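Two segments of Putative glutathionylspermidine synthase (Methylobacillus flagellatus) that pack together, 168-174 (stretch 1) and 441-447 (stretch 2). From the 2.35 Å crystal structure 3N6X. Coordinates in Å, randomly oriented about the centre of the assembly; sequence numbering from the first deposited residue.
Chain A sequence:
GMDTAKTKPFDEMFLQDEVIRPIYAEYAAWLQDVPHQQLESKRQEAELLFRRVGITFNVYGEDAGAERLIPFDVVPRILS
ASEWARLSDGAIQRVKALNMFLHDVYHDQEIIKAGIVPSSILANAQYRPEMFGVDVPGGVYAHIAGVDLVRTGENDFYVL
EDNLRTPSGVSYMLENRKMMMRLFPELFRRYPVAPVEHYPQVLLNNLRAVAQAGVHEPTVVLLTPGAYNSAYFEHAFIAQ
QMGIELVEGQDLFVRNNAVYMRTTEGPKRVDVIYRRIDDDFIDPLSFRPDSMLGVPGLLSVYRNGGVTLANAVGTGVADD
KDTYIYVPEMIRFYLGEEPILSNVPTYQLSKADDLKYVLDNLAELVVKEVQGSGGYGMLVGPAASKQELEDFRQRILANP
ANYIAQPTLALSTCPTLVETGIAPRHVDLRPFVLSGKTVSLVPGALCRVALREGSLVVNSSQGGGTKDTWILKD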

ATOM      1  N   SER A 168       0.102  -2.667  -4.498  1.00 35.85           N
ATOM      2  CA  SER A 168       1.285  -3.454  -4.845  1.00 35.94           C
ATOM      3  C   SER A 168       2.384  -3.335  -3.795  1.00 39.83           C
ATOM      4  O   SER A 168       2.299  -2.492  -2.904  1.00 39.16           O
ATOM      5  CB  SER A 168       1.814  -3.029  -6.212  1.00 40.55           C
ATOM      6  OG  SER A 168       2.129  -1.645  -6.220  1.00 54.64           O
ATOM      7  N   GLY A 169       3.408  -4.192  -3.907  1.00 36.32           N
ATOM      8  CA  GLY A 169       4.560  -4.161  -3.016  1.00 35.02           C
ATOM      9  C   GLY A 169       4.824  -5.447  -2.256  1.00 37.42           C
ATOM     10  O   GLY A 169       5.896  -5.585  -1.667  1.00 36.26           O
ATOM     11  N   VAL A 170       3.856  -6.414  -2.259  1.00 34.16           N
ATOM     12  CA  VAL A 170       4.032  -7.676  -1.525  1.00 35.20           C
ATOM     13  C   VAL A 170       5.245  -8.472  -1.978  1.00 41.36           C
ATOM     14  O   VAL A 170       5.889  -9.111  -1.141  1.00 42.54           O
ATOM     15  CB  VAL A 170       2.761  -8.559  -1.392  1.00 39.71           C
ATOM     16  CG1 VAL A 170       1.549  -7.731  -1.010  1.00 40.52           C
ATOM     17  CG2 VAL A 170       2.494  -9.344  -2.654  1.00 39.46           C
ATOM     18  N   SER A 171       5.597  -8.401  -3.293  1.00 37.69           N
ATOM     19  CA  SER A 171       6.770  -9.118  -3.825  1.00 37.21           C
ATOM     20  C   SER A 171       8.061  -8.651  -3.152  1.00 39.94           C
ATOM     21  O   SER A 171       8.888  -9.483  -2.797  1.00 39.22           O
ATOM     22  CB  SER A 171       6.856  -8.992  -5.346  1.00 40.48           C
ATOM     23  OG  SER A 171       7.059  -7.646  -5.748  1.00 56.16           O
ATOM     24  N   TYR A 172       8.180  -7.339  -2.868  1.00 37.71           N
ATOM     25  CA  TYR A 172       9.338  -6.813  -2.148  1.00 38.40           C
ATOM     26  C   TYR A 172       9.318  -7.282  -0.682  1.00 39.94           C
ATOM     27  O   TYR A 172      10.354  -7.642  -0.142  1.00 39.70           O
ATOM     28  CB  TYR A 172       9.386  -5.287  -2.224  1.00 42.28           C
ATOM     29  CG  TYR A 172       9.706  -4.751  -3.599  1.00 49.15           C
ATOM     30  CD1 TYR A 172      10.999  -4.807  -4.109  1.00 52.90           C
ATOM     31  CD2 TYR A 172       8.733  -4.112  -4.362  1.00 51.60           C
ATOM     32  CE1 TYR A 172      11.302  -4.307  -5.379  1.00 55.93           C
ATOM     33  CE2 TYR A 172       9.023  -3.606  -5.630  1.00 53.63           C
ATOM     34  CZ  TYR A 172      10.309  -3.712  -6.137  1.00 63.83           C
ATOM     35  OH  TYR A 172      10.601  -3.209  -7.386  1.00 68.34           O
HETATM   36  N   MSE A 173       8.130  -7.356  -0.075  1.00 34.31           N
HETATM   37  CA  MSE A 173       7.987  -7.834   1.302  1.00 32.74           C
HETATM   38  C   MSE A 173       8.438  -9.305   1.398  1.00 37.56           C
HETATM   39  O   MSE A 173       9.211  -9.660   2.293  1.00 37.23           O
HETATM   40  CB  MSE A 173       6.518  -7.681   1.783  1.00 33.32           C
HETATM   41  CG  MSE A 173       6.241  -8.366   3.131  1.00 37.99           C
HETATM   42 SE   MSE A 173       4.373  -8.296   3.671  0.75 42.76          SE
HETATM   43  CE  MSE A 173       3.773  -9.963   2.926  1.00 39.47           C
ATOM     44  N   LEU A 174       7.967 -10.144   0.462  1.00 33.80           N
ATOM     45  CA  LEU A 174       8.288 -11.568   0.462  1.00 33.59           C
ATOM     46  C   LEU A 174       9.752 -11.845   0.149  1.00 38.22           C
ATOM     47  O   LEU A 174      10.390 -12.603   0.879  1.00 38.35           O
ATOM     48  CB  LEU A 174       7.346 -12.347  -0.474  1.00 33.11           C
ATOM     49  CG  LEU A 174       5.863 -12.294  -0.074  1.00 37.20           C
ATOM     50  CD1 LEU A 174       4.979 -12.876  -1.159  1.00 37.79           C
ATOM     51  CD2 LEU A 174       5.620 -12.996   1.256  1.00 37.98           C
TER
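Stretch 2, residues 441-447: LVPGALC

Stretch 2 lies on the first turn of a helix as an extended segment. In stretch 1 the helix begins at Val170, with Gly169 at the N-cap position and its carbonyl O receiving Met173 N at 3.3 Å and, more weakly, Tyr172 N at 3.1 Å; Leu174 N to Val170 O at 2.8 Å carries the winding onward. Stretch 2 opens with a tight bend, where Gly444 N donates to Val442 O at 2.7 Å around Pro443 (phi/psi -71/71). From there Gly444 and Ala445 are almost fully extended, both with phi near -162°, and Leu446 and Cys447 run on as strand. The chain thus passes the selenomethionine side chain of Met173 first and reaches the helix start with Leu446; the nearest CA atoms across the contact are those of Met173 and Leu446, 4.9 Å apart.

No hydrogen bond links the two stretches, so the fit rests on packing, with 264 Å² buried over both sides. One part of it is side chain against backbone. Met173 points toward stretch 2 and, with chi1 and chi2 both t, reaches out straight before chi3 turns to 92°. Its SE rests on the peptide between Gly444 and Ala445, 3.5 Å from Gly444 C and equally 3.5 Å from Ala445 N. Nearer the helix axis, Met173 CB lies 4.4 Å from Leu446 N. Ala445 turns its CB away, leaving its backbone to meet the selenium.

The second part is apolar side chain against side chain. Leu446, t at chi1 and p at chi2, leaves its backbone sideways and places CD1 3.6 Å from Tyr172 CB. Tyr172 contributes the base of its side chain, since its CA-to-CB bond points toward stretch 2 while its end leads away. At the far end of Met173, CE meets Val442 CG1 at a looser 4.4 Å.

The glycines supply the third rule: close approach where a CB would intrude. Gly169 CA sits 4.0 Å from Leu446 CD2, and an ideal CB there would come within 3.0 Å of that methyl, a clash. The backbone angles of 122/-12 demand glycine in their own right, because a CB would also jam against the preceding carbonyl O. At Gly444 the case is milder: an ideal CB would be 3.2 Å from Met173 SE, tight rather than plainly forbidden. Read as a design, one long flexible side chain covers a bare stretch of backbone, while a leucine fills the space beside a glycine cap.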

ATOM      1  N   LEU A 441      -4.369  -9.516   8.623  1.00 34.86           N
ATOM      2  CA  LEU A 441      -3.093  -9.046   8.133  1.00 34.85           C
ATOM      3  C   LEU A 441      -2.100 -10.150   8.344  1.00 39.43           C
ATOM      4  O   LEU A 441      -2.041 -10.716   9.437  1.00 39.31           O
ATOM      5  CB  LEU A 441      -2.614  -7.829   8.941  1.00 35.03           C
ATOM      6  CG  LEU A 441      -3.163  -6.494   8.566  1.00 40.51           C
ATOM      7  CD1 LEU A 441      -4.312  -6.134   9.448  1.00 41.17           C
ATOM      8  CD2 LEU A 441      -2.113  -5.435   8.709  1.00 42.62           C
ATOM      9  N   VAL A 442      -1.269 -10.422   7.344  1.00 35.94           N
ATOM     10  CA  VAL A 442      -0.128 -11.314   7.514  1.00 35.40           C
ATOM     11  C   VAL A 442       0.905 -10.469   8.310  1.00 37.83           C
ATOM     12  O   VAL A 442       0.976  -9.264   8.082  1.00 35.79           O
ATOM     13  CB  VAL A 442       0.412 -11.798   6.125  1.00 38.41           C
ATOM     14  CG1 VAL A 442       1.857 -12.274   6.209  1.00 37.95           C
ATOM     15  CG2 VAL A 442      -0.485 -12.886   5.542  1.00 37.50           C
ATOM     16  N   PRO A 443       1.600 -11.027   9.337  1.00 35.46           N
ATOM     17  CA  PRO A 443       2.507 -10.184  10.148  1.00 35.16           C
ATOM     18  C   PRO A 443       3.777  -9.744   9.409  1.00 38.90           C
ATOM     19  O   PRO A 443       4.898 -10.165   9.735  1.00 38.07           O
ATOM     20  CB  PRO A 443       2.804 -11.056  11.369  1.00 36.68           C
ATOM     21  CG  PRO A 443       2.647 -12.442  10.873  1.00 41.19           C
ATOM     22  CD  PRO A 443       1.576 -12.420   9.825  1.00 36.72           C
ATOM     23  N   GLY A 444       3.589  -8.855   8.457  1.00 35.72           N
ATOM     24  CA  GLY A 444       4.668  -8.288   7.670  1.00 35.16           C
ATOM     25  C   GLY A 444       4.239  -7.023   6.978  1.00 38.35           C
ATOM     26  O   GLY A 444       3.048  -6.708   6.934  1.00 37.28           O
ATOM     27  N   ALA A 445       5.198  -6.306   6.406  1.00 35.55           N
ATOM     28  CA  ALA A 445       4.936  -5.053   5.717  1.00 35.62           C
ATOM     29  C   ALA A 445       6.095  -4.690   4.806  1.00 42.67           C
ATOM     30  O   ALA A 445       7.234  -5.115   5.038  1.00 42.81           O
ATOM     31  CB  ALA A 445       4.720  -3.929   6.737  1.00 35.93           C
ATOM     32  N   LEU A 446       5.820  -3.871   3.788  1.00 40.17           N
ATOM     33  CA  LEU A 446       6.872  -3.329   2.968  1.00 40.05           C
ATOM     34  C   LEU A 446       7.409  -2.095   3.689  1.00 44.06           C
ATOM     35  O   LEU A 446       6.641  -1.222   4.047  1.00 44.20           O
ATOM     36  CB  LEU A 446       6.341  -2.949   1.564  1.00 40.15           C
ATOM     37  CG  LEU A 446       7.302  -2.110   0.681  1.00 43.70           C
ATOM     38  CD1 LEU A 446       8.602  -2.870   0.388  1.00 42.98           C
ATOM     39  CD2 LEU A 446       6.635  -1.695  -0.602  1.00 44.88           C
ATOM     40  N   CYS A 447       8.702  -2.058   3.964  1.00 41.85           N
ATOM     41  CA  CYS A 447       9.308  -0.892   4.578  1.00 41.24           C
ATOM     42  C   CYS A 447      10.202  -0.199   3.574  1.00 45.20           C
ATOM     43  O   CYS A 447      11.044  -0.842   2.957  1.00 44.06           O
ATOM     44  CB  CYS A 447      10.069  -1.265   5.842  1.00 41.07           C
ATOM     45  SG  CYS A 447      10.934   0.120   6.615  1.00 44.77           S
TER